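Local coordinates for uncharacterized protein lp_0118 (Lactobacillus plantarum, PDB 3K2Y) that is of unknown function but carries a HIRAN domain and probably binds nucleic acid, at residues Q38-N43 against A49-T54. Residues are numbered along the deposited sequence; the frame is centred on the assembly and turned at random.
Sequences QRESGN and AISVWT
S51 and E40 show how a serine hydroxyl can link a carboxylate to an indole across a β-hairpin. S51 OG gives its proton to E40 OE2 at 2.7 Å, meeting the carboxylate from above its plane, and accepts the indole N-H of W53, with NE1 2.9 Å from OG and the bond close to the ring plane. With OG set between its own backbone N and carbonyl carbon (chi1 48°), S51 can reach both partners, and the two bonds together should restrain the hydroxyl's rotation. Alongside, Q38 CB packs 3.7 Å from W53 NE1, the glutamine and the indole crossing at a slant. Beneath these side chains, Q38 and S51 form an antiparallel hydrogen-bonded pair, and R39 with I50 the next, non-hydrogen-bonded one. A49 O then receives E40 N at 3.1 Å in a nearly straight bond (171°), plus a weak one from R39 NE. A type I turn from E40 to N43 follows, bringing N43 CB within 3.5 Å of A49 CB. Further out, D76 forms a salt bridge with R39. Strands 34-39 and 50-53 form a hairpin within the antiparallel barrel, with R39 and I50 packed on helix 68-76 and strand 59-63 on the other side of 50-53.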
ATOM      1  N   GLN A  38       0.912   8.580 -11.013  1.00 26.13           N
ATOM      2  CA  GLN A  38       1.870   9.026 -10.018  1.00 24.82           C
ATOM      3  C   GLN A  38       2.717   7.872  -9.512  1.00 24.99           C
ATOM      4  O   GLN A  38       2.199   6.883  -8.990  1.00 24.99           O
ATOM      5  CB  GLN A  38       1.149   9.670  -8.835  1.00 28.70           C
ATOM      6  CG  GLN A  38       2.093  10.310  -7.828  1.00 32.39           C
ATOM      7  CD  GLN A  38       1.362  10.923  -6.647  1.00 36.34           C
ATOM      8  OE1 GLN A  38       0.951  10.220  -5.719  1.00 37.49           O
ATOM      9  NE2 GLN A  38       1.183  12.239  -6.682  1.00 36.51           N
ATOM     10  N   ARG A  39       4.027   8.013  -9.669  1.00 22.93           N
ATOM     11  CA  ARG A  39       4.968   7.006  -9.219  1.00 21.05           C
ATOM     12  C   ARG A  39       5.182   7.171  -7.717  1.00 22.19           C
ATOM     13  O   ARG A  39       5.429   8.275  -7.230  1.00 19.12           O
ATOM     14  CB  ARG A  39       6.304   7.176  -9.951  1.00 19.53           C
ATOM     15  CG  ARG A  39       7.341   6.135  -9.588  1.00 22.20           C
ATOM     16  CD  ARG A  39       6.942   4.759 -10.101  1.00 27.30           C
ATOM     17  NE  ARG A  39       7.500   3.683  -9.285  1.00 31.90           N
ATOM     18  CZ  ARG A  39       8.799   3.480  -9.106  1.00 33.33           C
ATOM     19  NH1 ARG A  39       9.680   4.278  -9.687  1.00 36.81           N
ATOM     20  NH2 ARG A  39       9.220   2.482  -8.349  1.00 33.03           N
ATOM     21  N   GLU A  40       5.078   6.070  -6.979  1.00 23.70           N
ATOM     22  CA  GLU A  40       5.278   6.118  -5.537  1.00 24.97           C
ATOM     23  C   GLU A  40       6.317   5.069  -5.144  1.00 25.05           C
ATOM     24  O   GLU A  40       5.982   4.013  -4.611  1.00 25.34           O
ATOM     25  CB  GLU A  40       3.954   5.860  -4.809  1.00 23.79           C
ATOM     26  CG  GLU A  40       2.793   6.681  -5.340  1.00 23.11           C
ATOM     27  CD  GLU A  40       1.514   6.494  -4.537  1.00 24.94           C
ATOM     28  OE1 GLU A  40       1.271   5.370  -4.049  1.00 22.95           O
ATOM     29  OE2 GLU A  40       0.742   7.470  -4.409  1.00 23.15           O
ATOM     30  N   SER A  41       7.585   5.361  -5.420  1.00 25.12           N
ATOM     31  CA  SER A  41       8.652   4.425  -5.094  1.00 25.66           C
ATOM     32  C   SER A  41       8.822   4.319  -3.587  1.00 24.25           C
ATOM     33  O   SER A  41       9.564   3.470  -3.104  1.00 23.56           O
ATOM     34  CB  SER A  41       9.972   4.861  -5.737  1.00 26.03           C
ATOM     35  OG  SER A  41      10.520   5.990  -5.083  1.00 27.58           O
ATOM     36  N   GLY A  42       8.125   5.183  -2.853  1.00 24.40           N
ATOM     37  CA  GLY A  42       8.205   5.169  -1.403  1.00 22.63           C
ATOM     38  C   GLY A  42       7.048   4.408  -0.766  1.00 24.42           C
ATOM     39  O   GLY A  42       6.937   4.344   0.461  1.00 21.46           O
ATOM     40  N   ASN A  43       6.181   3.829  -1.594  1.00 23.98           N
ATOM     41  CA  ASN A  43       5.043   3.070  -1.083  1.00 24.02           C
ATOM     42  C   ASN A  43       5.574   1.892  -0.255  1.00 24.85           C
ATOM     43  O   ASN A  43       6.342   1.065  -0.750  1.00 24.11           O
ATOM     44  CB  ASN A  43       4.171   2.578  -2.248  1.00 20.60           C
ATOM     45  CG  ASN A  43       2.866   1.947  -1.780  1.00 20.26           C
ATOM     46  OD1 ASN A  43       2.872   0.924  -1.092  1.00 20.02           O
ATOM     47  ND2 ASN A  43       1.741   2.555  -2.151  1.00 17.88           N
ATOM     48  N   ALA A  49       4.991   0.674  -6.953  1.00 15.45           N
ATOM     49  CA  ALA A  49       3.659   1.260  -6.929  1.00 16.25           C
ATOM     50  C   ALA A  49       3.479   2.458  -7.851  1.00 17.22           C
ATOM     51  O   ALA A  49       4.395   3.263  -8.049  1.00 15.85           O
ATOM     52  CB  ALA A  49       3.299   1.662  -5.503  1.00 18.13           C
ATOM     53  N   ILE A  50       2.274   2.550  -8.405  1.00 17.16           N
ATOM     54  CA  ILE A  50       1.877   3.633  -9.288  1.00 16.40           C
ATOM     55  C   ILE A  50       0.393   3.876  -9.057  1.00 17.55           C
ATOM     56  O   ILE A  50      -0.447   3.086  -9.498  1.00 16.75           O
ATOM     57  CB  ILE A  50       2.057   3.285 -10.778  1.00 15.19           C
ATOM     58  CG1 ILE A  50       3.519   2.987 -11.091  1.00 16.36           C
ATOM     59  CG2 ILE A  50       1.591   4.454 -11.632  1.00 13.56           C
ATOM     60  CD1 ILE A  50       3.722   2.473 -12.506  1.00 17.13           C
ATOM     61  N   SER A  51       0.075   4.958  -8.352  1.00 17.95           N
ATOM     62  CA  SER A  51      -1.314   5.297  -8.089  1.00 19.05           C
ATOM     63  C   SER A  51      -1.920   6.013  -9.293  1.00 21.69           C
ATOM     64  O   SER A  51      -1.217   6.668 -10.068  1.00 22.05           O
ATOM     65  CB  SER A  51      -1.436   6.168  -6.830  1.00 19.11           C
ATOM     66  OG  SER A  51      -0.520   7.251  -6.829  1.00 17.97           O
ATOM     67  N   VAL A  52      -3.229   5.861  -9.453  1.00 24.43           N
ATOM     68  CA  VAL A  52      -3.950   6.476 -10.555  1.00 26.06           C
ATOM     69  C   VAL A  52      -4.841   7.590 -10.010  1.00 29.28           C
ATOM     70  O   VAL A  52      -5.355   7.494  -8.891  1.00 30.69           O
ATOM     71  CB  VAL A  52      -4.807   5.426 -11.295  1.00 24.34           C
ATOM     72  CG1 VAL A  52      -5.447   6.044 -12.537  1.00 23.77           C
ATOM     73  CG2 VAL A  52      -3.935   4.229 -11.671  1.00 22.09           C
ATOM     74  N   TRP A  53      -5.009   8.651 -10.791  1.00 31.45           N
ATOM     75  CA  TRP A  53      -5.819   9.779 -10.358  1.00 32.06           C
ATOM     76  C   TRP A  53      -6.634  10.409 -11.482  1.00 33.40           C
ATOM     77  O   TRP A  53      -6.334  10.231 -12.663  1.00 34.66           O
ATOM     78  CB  TRP A  53      -4.928  10.855  -9.736  1.00 30.80           C
ATOM     79  CG  TRP A  53      -4.025  10.360  -8.653  1.00 30.42           C
ATOM     80  CD1 TRP A  53      -2.932   9.554  -8.798  1.00 29.03           C
ATOM     81  CD2 TRP A  53      -4.120  10.656  -7.256  1.00 30.49           C
ATOM     82  NE1 TRP A  53      -2.339   9.332  -7.581  1.00 28.95           N
ATOM     83  CE2 TRP A  53      -3.046   9.996  -6.615  1.00 29.52           C
ATOM     84  CE3 TRP A  53      -5.008  11.418  -6.482  1.00 31.26           C
ATOM     85  CZ2 TRP A  53      -2.835  10.074  -5.234  1.00 30.78           C
ATOM     86  CZ3 TRP A  53      -4.799  11.496  -5.106  1.00 30.96           C
ATOM     87  CH2 TRP A  53      -3.719  10.827  -4.498  1.00 33.26           C
ATOM     88  N   THR A  54      -7.671  11.144 -11.091  1.00 34.37           N
ATOM     89  CA  THR A  54      -8.542  11.839 -12.028  1.00 34.74           C
ATOM     90  C   THR A  54      -7.876  13.160 -12.383  1.00 34.20           C
ATOM     91  O   THR A  54      -6.946  13.594 -11.699  1.00 33.81           O
ATOM     92  CB  THR A  54      -9.917  12.137 -11.395  1.00 34.41           C
ATOM     93  OG1 THR A  54     -10.614  10.906 -11.172  1.00 34.64           O
ATOM     94  CG2 THR A  54     -10.754  13.021 -12.308  1.00 40.11           C
TER